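Local atomic coordinates of bifunctional enzyme IspD/IspF (Campylobacter jejuni, PDB entry 1W55), a protein that catalyses two steps of non-mevalonate isoprenoid synthesis, transferring the cytidylyl group of CTP to methylerythritol phosphate and cyclising the later phosphorylated intermediate with release of CMP. Residues A[2-7]-A[87-91]; A[117-123]-A[179-185]; A[155-160]-A[172-176]. All coordinates share one frame; numbering follows the deposited sequence.

Contact 1 of 3, residues A[2-7]-A[87-91]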
loop_
_atom_site.group_PDB
_atom_site.type_symbol
_atom_site.label_atom_id
_atom_site.label_comp_id
_atom_site.label_asym_id
_atom_site.label_seq_id
_atom_site.Cartn_x
_atom_site.Cartn_y
_atom_site.Cartn_z
ATOM N N SER A 2 2.748 -0.674 44.987
ATOM C CA SER A 2 1.515 -1.512 45.111
ATOM C C SER A 2 0.708 -1.539 43.802
ATOM O O SER A 2 1.260 -1.285 42.720
ATOM C CB SER A 2 0.654 -1.032 46.287
ATOM O OG SER A 2 0.558 -2.029 47.291
ATOM N N GLU A 3 -0.589 -1.839 43.903
ATOM C CA GLU A 3 -1.403 -2.086 42.715
ATOM C C GLU A 3 -2.324 -0.946 42.262
ATOM O O GLU A 3 -2.596 0.008 43.000
ATOM C CB GLU A 3 -2.165 -3.413 42.831
ATOM C CG GLU A 3 -1.485 -4.529 42.053
ATOM C CD GLU A 3 -2.428 -5.298 41.146
ATOM O OE1 GLU A 3 -2.982 -6.328 41.601
ATOM O OE2 GLU A 3 -2.600 -4.882 39.976
ATOM N N MET A 4 -2.788 -1.088 41.021
ATOM C CA MET A 4 -3.506 -0.057 40.298
ATOM C C MET A 4 -4.783 -0.627 39.702
ATOM O O MET A 4 -4.790 -1.745 39.173
ATOM C CB MET A 4 -2.614 0.486 39.183
ATOM C CG MET A 4 -3.113 1.764 38.523
ATOM S SD MET A 4 -1.854 2.537 37.514
ATOM C CE MET A 4 -1.450 1.220 36.332
ATOM N N SER A 5 -5.859 0.152 39.805
ATOM C CA SER A 5 -7.125 -0.140 39.136
ATOM C C SER A 5 -7.333 0.849 37.986
ATOM O O SER A 5 -6.567 1.795 37.832
ATOM C CB SER A 5 -8.292 -0.063 40.122
ATOM O OG SER A 5 -8.181 -1.050 41.129
ATOM N N LEU A 6 -8.356 0.607 37.169
ATOM C CA LEU A 6 -8.648 1.462 36.026
ATOM C C LEU A 6 -10.102 1.926 36.070
ATOM O O LEU A 6 -11.010 1.109 36.261
ATOM C CB LEU A 6 -8.340 0.742 34.699
ATOM C CG LEU A 6 -8.716 1.458 33.385
ATOM C CD1 LEU A 6 -7.855 2.695 33.174
ATOM C CD2 LEU A 6 -8.633 0.529 32.158
ATOM N N ILE A 7 -10.306 3.240 35.931
ATOM C CA ILE A 7 -11.645 3.791 35.728
ATOM C C ILE A 7 -11.729 4.423 34.344
ATOM O O ILE A 7 -10.994 5.372 34.030
ATOM C CB ILE A 7 -12.026 4.828 36.815
ATOM C CG1 ILE A 7 -12.035 4.193 38.216
ATOM C CG2 ILE A 7 -13.386 5.463 36.489
ATOM C CD1 ILE A 7 -12.225 5.219 39.357
ATOM N N ILE A 87 -13.069 1.348 44.250
ATOM C CA ILE A 87 -11.624 1.125 44.203
ATOM C C ILE A 87 -11.014 1.070 45.598
ATOM O O ILE A 87 -11.281 1.939 46.429
ATOM C CB ILE A 87 -10.926 2.242 43.371
ATOM C CG1 ILE A 87 -11.621 2.438 42.012
ATOM C CG2 ILE A 87 -9.414 1.969 43.227
ATOM C CD1 ILE A 87 -11.660 1.202 41.124
ATOM N N ASP A 88 -10.191 0.050 45.846
ATOM C CA ASP A 88 -9.462 -0.041 47.113
ATOM C C ASP A 88 -7.951 -0.245 46.947
ATOM O O ASP A 88 -7.244 -0.457 47.929
ATOM C CB ASP A 88 -10.088 -1.088 48.060
ATOM C CG ASP A 88 -10.086 -2.501 47.481
ATOM O OD1 ASP A 88 -9.140 -2.870 46.748
ATOM O OD2 ASP A 88 -10.997 -3.322 47.723
ATOM N N SER A 89 -7.468 -0.177 45.708
ATOM C CA SER A 89 -6.034 -0.234 45.434
ATOM C C SER A 89 -5.409 1.137 45.689
ATOM O O SER A 89 -6.101 2.156 45.616
ATOM C CB SER A 89 -5.763 -0.709 43.994
ATOM O OG SER A 89 -6.191 0.239 43.017
ATOM N N GLU A 90 -4.107 1.153 45.988
ATOM C CA GLU A 90 -3.377 2.391 46.265
ATOM C C GLU A 90 -3.448 3.404 45.114
ATOM O O GLU A 90 -3.552 4.615 45.341
ATOM C CB GLU A 90 -1.903 2.098 46.589
ATOM C CG GLU A 90 -1.191 3.258 47.288
ATOM C CD GLU A 90 0.309 3.052 47.483
ATOM O OE1 GLU A 90 0.802 1.915 47.319
ATOM O OE2 GLU A 90 1.006 4.041 47.811
ATOM N N PHE A 91 -3.354 2.900 43.886
ATOM C CA PHE A 91 -3.350 3.761 42.710
ATOM C C PHE A 91 -4.556 3.506 41.829
ATOM O O PHE A 91 -5.121 2.402 41.816
ATOM C CB PHE A 91 -2.065 3.577 41.913
ATOM C CG PHE A 91 -0.831 3.933 42.682
ATOM C CD1 PHE A 91 -0.085 2.940 43.326
ATOM C CD2 PHE A 91 -0.417 5.261 42.780
ATOM C CE1 PHE A 91 1.059 3.266 44.055
ATOM C CE2 PHE A 91 0.724 5.601 43.507
ATOM C CZ PHE A 91 1.466 4.600 44.147
HETATM O O HOH W 1 -9.658 -1.743 43.393
#
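Glu3 and Ser5 hold Phe91 from both ends of its backbone. Phe91 N donates to Glu3 O at 3.1 Å, in the carbonyl plane. Ser5 N donates to Phe91 O at 3.1 Å, tilted 34° from the carbonyl plane. These two bonds flank Met4, which pairs with Phe91 as a parallel bridge. Met4 CA adds a CA-H...O contact to Phe91 O at 3.3 Å. The pairing goes on beyond the two segments, since Ser5 and Ile7 make backbone hydrogen bonds with Met93.

A second polar group lies beside the bridge. Ser89 OG is staggered between the backbone N and the carbonyl carbon (chi1 68°) and from there donates to Phe91 O at 2.7 Å. Phe91 O therefore takes two donors, one from each segment. Ser89 OG also lies 3.0 Å from Ser5 OG. A water joins Ser5 OG to Asp88 N, so this hydroxyl is tied to the loop as well.

The apolar contacts fall on two sides. Met4 CG meets Phe91 CB at 4.0 Å, the side chains crossing at about a right angle, and Met4 runs on to Phe107 and Ile111 of helix 104-111. On the other side Ile7 CD1 touches Ile87 CG1 at 3.9 Å, next to Leu80 and Leu84 of helix 76-84. Ile87 CD1 also packs on Ser5 CB. The Phe91 ring carries Glu90 CG over one face and has Glu3 O near its edge.

Helix 76-84 leads through this loop into strand 91-96, beside strand 4-9. Such parallel pairing, with helices on both faces, belongs to the Rossmann-like core of the GT-A cytidylyltransferase fold.

Contact 2 of 3, residues A[117-123]-A[179-185]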
loop_
_atom_site.group_PDB
_atom_site.type_symbol
_atom_site.label_atom_id
_atom_site.label_comp_id
_atom_site.label_asym_id
_atom_site.label_seq_id
_atom_site.Cartn_x
_atom_site.Cartn_y
_atom_site.Cartn_z
ATOM N N ALA A 117 5.098 11.941 42.395
ATOM C CA ALA A 117 4.056 12.898 42.802
ATOM C C ALA A 117 2.743 12.223 43.224
ATOM O O ALA A 117 2.666 10.993 43.298
ATOM C CB ALA A 117 3.812 13.935 41.685
ATOM N N ASP A 118 1.720 13.030 43.514
ATOM C CA ASP A 118 0.399 12.504 43.879
ATOM C C ASP A 118 -0.465 12.178 42.653
ATOM O O ASP A 118 -1.349 11.321 42.716
ATOM C CB ASP A 118 -0.347 13.477 44.791
ATOM C CG ASP A 118 0.425 13.805 46.053
ATOM O OD1 ASP A 118 0.893 12.864 46.737
ATOM O OD2 ASP A 118 0.624 14.983 46.424
ATOM N N CYS A 119 -0.201 12.874 41.549
ATOM C CA CYS A 119 -0.929 12.671 40.308
ATOM C C CYS A 119 0.035 12.789 39.132
ATOM O O CYS A 119 0.821 13.745 39.059
ATOM C CB CYS A 119 -2.061 13.694 40.197
ATOM S SG CYS A 119 -3.044 13.615 38.686
ATOM N N ILE A 120 0.000 11.797 38.239
ATOM C CA ILE A 120 0.837 11.786 37.034
ATOM C C ILE A 120 -0.026 11.922 35.785
ATOM O O ILE A 120 -0.953 11.135 35.571
ATOM C CB ILE A 120 1.669 10.485 36.922
ATOM C CG1 ILE A 120 2.017 9.887 38.309
ATOM C CG2 ILE A 120 2.903 10.723 36.030
ATOM C CD1 ILE A 120 2.948 10.752 39.188
ATOM N N THR A 121 0.298 12.901 34.952
ATOM C CA THR A 121 -0.544 13.254 33.819
ATOM C C THR A 121 0.291 13.650 32.602
ATOM O O THR A 121 1.359 14.256 32.745
ATOM C CB THR A 121 -1.526 14.409 34.212
ATOM O OG1 THR A 121 -2.367 14.738 33.096
ATOM C CG2 THR A 121 -0.785 15.701 34.455
ATOM N N PRO A 122 -0.188 13.301 31.411
ATOM C CA PRO A 122 0.395 13.816 30.173
ATOM C C PRO A 122 -0.043 15.250 29.909
ATOM O O PRO A 122 -1.108 15.685 30.347
ATOM C CB PRO A 122 -0.152 12.872 29.087
ATOM C CG PRO A 122 -0.965 11.839 29.788
ATOM C CD PRO A 122 -1.302 12.376 31.149
ATOM N N ALA A 123 0.804 15.981 29.196
ATOM C CA ALA A 123 0.573 17.379 28.885
ATOM C C ALA A 123 1.333 17.722 27.616
ATOM O O ALA A 123 2.356 17.103 27.302
ATOM C CB ALA A 123 1.024 18.269 30.030
ATOM N N LYS A 179 0.800 17.267 44.742
ATOM C CA LYS A 179 1.816 17.525 43.716
ATOM C C LYS A 179 1.518 16.774 42.421
ATOM O O LYS A 179 1.086 15.620 42.447
ATOM C CB LYS A 179 3.221 17.147 44.222
ATOM C CG LYS A 179 3.565 17.695 45.617
ATOM C CD LYS A 179 4.476 18.927 45.548
ATOM C CE LYS A 179 4.144 19.936 46.647
ATOM N NZ LYS A 179 3.182 20.969 46.162
ATOM N N ILE A 180 1.767 17.443 41.301
ATOM C CA ILE A 180 1.553 16.889 39.972
ATOM C C ILE A 180 2.877 16.676 39.246
ATOM O O ILE A 180 3.740 17.550 39.254
ATOM C CB ILE A 180 0.658 17.841 39.128
ATOM C CG1 ILE A 180 -0.497 18.422 39.968
ATOM C CG2 ILE A 180 0.163 17.133 37.833
ATOM C CD1 ILE A 180 -1.492 17.402 40.470
ATOM N N TRP A 181 3.028 15.514 38.621
ATOM C CA TRP A 181 4.134 15.266 37.705
ATOM C C TRP A 181 3.606 15.283 36.258
ATOM O O TRP A 181 2.689 14.526 35.909
ATOM C CB TRP A 181 4.832 13.935 38.027
ATOM C CG TRP A 181 6.108 13.736 37.254
ATOM C CD1 TRP A 181 6.274 12.975 36.132
ATOM C CD2 TRP A 181 7.384 14.325 37.528
ATOM N NE1 TRP A 181 7.575 13.048 35.693
ATOM C CE2 TRP A 181 8.281 13.870 36.532
ATOM C CE3 TRP A 181 7.869 15.192 38.521
ATOM C CZ2 TRP A 181 9.634 14.250 36.499
ATOM C CZ3 TRP A 181 9.216 15.571 38.489
ATOM C CH2 TRP A 181 10.080 15.099 37.481
ATOM N N PHE A 182 4.169 16.170 35.439
ATOM C CA PHE A 182 3.780 16.289 34.039
ATOM C C PHE A 182 4.694 15.469 33.129
ATOM O O PHE A 182 5.918 15.566 33.199
ATOM C CB PHE A 182 3.748 17.754 33.596
ATOM C CG PHE A 182 2.765 18.593 34.365
ATOM C CD1 PHE A 182 3.185 19.354 35.460
ATOM C CD2 PHE A 182 1.414 18.612 34.012
ATOM C CE1 PHE A 182 2.278 20.127 36.190
ATOM C CE2 PHE A 182 0.501 19.381 34.736
ATOM C CZ PHE A 182 0.941 20.145 35.829
ATOM N N VAL A 183 4.077 14.659 32.280
ATOM C CA VAL A 183 4.791 13.792 31.355
ATOM C C VAL A 183 4.398 14.268 29.959
ATOM O O VAL A 183 3.279 14.744 29.776
ATOM C CB VAL A 183 4.388 12.310 31.634
ATOM C CG1 VAL A 183 4.022 11.549 30.371
ATOM C CG2 VAL A 183 5.461 11.602 32.426
ATOM N N GLU A 184 5.299 14.187 28.984
ATOM C CA GLU A 184 4.954 14.622 27.622
ATOM C C GLU A 184 3.784 13.794 27.065
ATOM O O GLU A 184 3.766 12.567 27.200
ATOM C CB GLU A 184 6.183 14.572 26.694
ATOM C CG GLU A 184 5.890 14.659 25.192
ATOM C CD GLU A 184 5.673 16.081 24.669
ATOM O OE1 GLU A 184 5.635 17.052 25.457
ATOM O OE2 GLU A 184 5.543 16.233 23.438
ATOM N N GLY A 185 2.801 14.474 26.473
ATOM C CA GLY A 185 1.639 13.808 25.902
ATOM C C GLY A 185 1.856 13.324 24.475
ATOM O O GLY A 185 2.994 13.209 24.018
#
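Cys119 and Ile180 open a parallel beta ladder that runs on to Ala123 and Glu184, within the mixed sheet of the cytidylyltransferase domain. The directions of strands 119-123 and 180-184 differ by 37°. Trp181 N bonds to Cys119 O at 2.9 Å, and Thr121 N to Trp181 O. Val183 N bonds to Thr121 O, Ala123 N to Val183 O and Gly185 N to Ala123 O.

The tight part lies on the face of Thr121, Ile180 and Phe182. Thr121 CG2 is staggered between backbone N and carbonyl carbon, which leaves OG1 anti to N (chi1 -179°) and bonded to Gln149. The methyl touches Ile180 CG2 at 3.8 Å and Phe182 CD2 at 3.7 Å, the Thr121 and Phe182 side chains lying side by side. Ile180 CG2 also lies over one face of the Phe182 ring, offset toward its rim. Beyond it, Phe182 meets Lys143 in a cation-pi contact and Asn134 of a second subunit. Ile173 of helix 169-174 packs on Cys119 and Ile180.

The other face is mixed. Ala117 CB meets Trp181 CB at 3.8 Å, and Ile120 CD1 touches the same carbon. The exposed indole leads away toward Asn113 and Lys116. Pro122 and Val183, by contrast, are buried under Leu106 of helix 104-111.

The Lys179 end is the solvent side. Its side chain bends away, and NZ stays 6.5 Å from Asp118 OD2. The backbone is gripped instead: Lys179 O accepts from Asp118 N and Cys119 N, while Lys179 N reaches the anti side of Asp118 OD2 at 2.8 Å.

Contact 3 of 3, residues A[155-160]-A[172-176]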
loop_
_atom_site.group_PDB
_atom_site.type_symbol
_atom_site.label_atom_id
_atom_site.label_comp_id
_atom_site.label_asym_id
_atom_site.label_seq_id
_atom_site.Cartn_x
_atom_site.Cartn_y
_atom_site.Cartn_z
ATOM N N LEU A 155 -6.201 10.151 47.932
ATOM C CA LEU A 155 -6.131 11.594 47.693
ATOM C C LEU A 155 -7.177 12.096 46.699
ATOM O O LEU A 155 -7.731 13.189 46.881
ATOM C CB LEU A 155 -4.732 12.011 47.224
ATOM C CG LEU A 155 -3.645 12.017 48.312
ATOM C CD1 LEU A 155 -2.327 12.480 47.738
ATOM C CD2 LEU A 155 -4.026 12.871 49.537
ATOM N N LEU A 156 -7.430 11.308 45.650
ATOM C CA LEU A 156 -8.397 11.678 44.623
ATOM C C LEU A 156 -9.807 11.621 45.200
ATOM O O LEU A 156 -10.629 12.491 44.920
ATOM C CB LEU A 156 -8.254 10.792 43.373
ATOM C CG LEU A 156 -9.089 11.153 42.135
ATOM C CD1 LEU A 156 -8.832 12.585 41.692
ATOM C CD2 LEU A 156 -8.860 10.164 40.963
ATOM N N LYS A 157 -10.069 10.606 46.022
ATOM C CA LYS A 157 -11.313 10.537 46.793
ATOM C C LYS A 157 -11.517 11.804 47.625
ATOM O O LYS A 157 -12.571 12.450 47.536
ATOM C CB LYS A 157 -11.336 9.302 47.694
ATOM C CG LYS A 157 -11.535 7.999 46.936
ATOM C CD LYS A 157 -11.947 6.872 47.857
ATOM C CE LYS A 157 -11.628 5.524 47.234
ATOM N NZ LYS A 157 -12.191 4.377 48.009
ATOM N N LYS A 158 -10.500 12.173 48.402
ATOM C CA LYS A 158 -10.561 13.379 49.234
ATOM C C LYS A 158 -10.724 14.627 48.378
ATOM O O LYS A 158 -11.503 15.517 48.714
ATOM C CB LYS A 158 -9.309 13.512 50.113
ATOM C CG LYS A 158 -9.598 13.559 51.612
ATOM C CD LYS A 158 -8.310 13.473 52.431
ATOM C CE LYS A 158 -8.254 12.182 53.253
ATOM N NZ LYS A 158 -6.958 11.456 53.076
ATOM N N ALA A 159 -9.989 14.678 47.267
ATOM C CA ALA A 159 -10.058 15.799 46.332
ATOM C C ALA A 159 -11.475 16.091 45.822
ATOM O O ALA A 159 -11.770 17.231 45.484
ATOM C CB ALA A 159 -9.108 15.571 45.154
ATOM N N LEU A 160 -12.334 15.067 45.777
ATOM C CA LEU A 160 -13.684 15.195 45.201
ATOM C C LEU A 160 -14.770 15.211 46.261
ATOM O O LEU A 160 -15.952 15.050 45.953
ATOM C CB LEU A 160 -13.969 14.082 44.173
ATOM C CG LEU A 160 -13.019 13.983 42.975
ATOM C CD1 LEU A 160 -13.305 12.730 42.140
ATOM C CD2 LEU A 160 -13.106 15.241 42.127
ATOM N N ALA A 172 -7.971 18.702 40.408
ATOM C CA ALA A 172 -8.631 18.251 41.632
ATOM C C ALA A 172 -7.596 18.015 42.738
ATOM O O ALA A 172 -7.729 18.546 43.834
ATOM C CB ALA A 172 -9.464 16.994 41.375
ATOM N N ILE A 173 -6.562 17.240 42.422
ATOM C CA ILE A 173 -5.494 16.912 43.363
ATOM C C ILE A 173 -4.693 18.154 43.772
ATOM O O ILE A 173 -4.399 18.342 44.953
ATOM C CB ILE A 173 -4.546 15.841 42.759
ATOM C CG1 ILE A 173 -5.293 14.517 42.533
ATOM C CG2 ILE A 173 -3.273 15.686 43.615
ATOM C CD1 ILE A 173 -5.236 13.529 43.689
ATOM N N ALA A 174 -4.349 18.987 42.790
ATOM C CA ALA A 174 -3.597 20.216 43.031
ATOM C C ALA A 174 -4.318 21.188 43.980
ATOM O O ALA A 174 -3.666 21.818 44.821
ATOM C CB ALA A 174 -3.250 20.908 41.718
ATOM N N ALA A 175 -5.647 21.291 43.850
ATOM C CA ALA A 175 -6.454 22.215 44.657
ATOM C C ALA A 175 -6.479 21.872 46.156
ATOM O O ALA A 175 -6.870 22.703 46.977
ATOM C CB ALA A 175 -7.881 22.333 44.102
ATOM N N MET A 176 -6.064 20.658 46.507
ATOM C CA MET A 176 -5.911 20.283 47.907
ATOM C C MET A 176 -4.438 20.214 48.316
ATOM O O MET A 176 -4.094 19.584 49.319
ATOM C CB MET A 176 -6.617 18.956 48.196
ATOM C CG MET A 176 -8.115 19.104 48.336
ATOM S SD MET A 176 -8.847 18.115 49.647
ATOM C CE MET A 176 -10.570 18.670 49.492
HETATM O O HOH W 2 -9.793 19.334 45.474
#
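Ala159 O and Ala172 O share one water, which donates to both. It lies 2.9 Å from Ala159 O and 2.8 Å from Ala172 O. The water thus links the last turn of helix 153-159 to helix 169-174, and no direct hydrogen bond joins the two segments.

The rest is apolar. The small side chain of Ala159 lets the backbones come close, with CA atoms of Ala159 and Ala172 5.5 Å apart. Ala159 CB presses on Ala172 O at 3.5 Å and faces Ala172 CB. Leu160 CD2 reaches the same Ala172 methyl from the end of the helix, at 4.1 Å.

Ile173 makes the second patch. Its CG1 lies anti to the carbonyl carbon (chi1 -64°), and a turn at chi2 then brings CD1 onto the backbone between Leu155 and Leu156. CD1 is 3.7 Å from Leu156 N and also touches Leu155 CB. The side chains of Leu156 and Ile173 cross at about a right angle, Leu156 CD1 meeting Ile173 CG1. Leu156 continues inward to Val92 and Val94 of strand 91-96.

Met176, exposed to solvent, lies at the edge of the contact. Its chain bends at chi2 (-140°) and lays CE 3.4 Å from Lys158 O, with SD close by.

Leu156 and Leu160 also reach helix 76-84. Two short helices joined by a loop and laid against the central sheet in this way form part of the helical layer of the IspD alpha/beta domain.

Overall arrangement
The chain begins with strand 4-9, and contact 1 closes the first loop, from 2-7 to 87-91, with helix 76-84 leading back to the sheet. The chain then runs through strand 91-96 and helix 104-111 to 117-123, where contact 2 opens. Contact 2 closes only at 179-185. Contact 3 falls wholly within that span, pairing helices 153-159 and 169-174 just before strand 180-184. Contacts 1 and 2 both reach the same sheet, their centres about 17 Å apart, and do not touch. Contact 3 touches both: Lys157 NZ probably bonds to Ile87 O, and Ile173 packs on Asp118. All three belong to the cytidylyltransferase part.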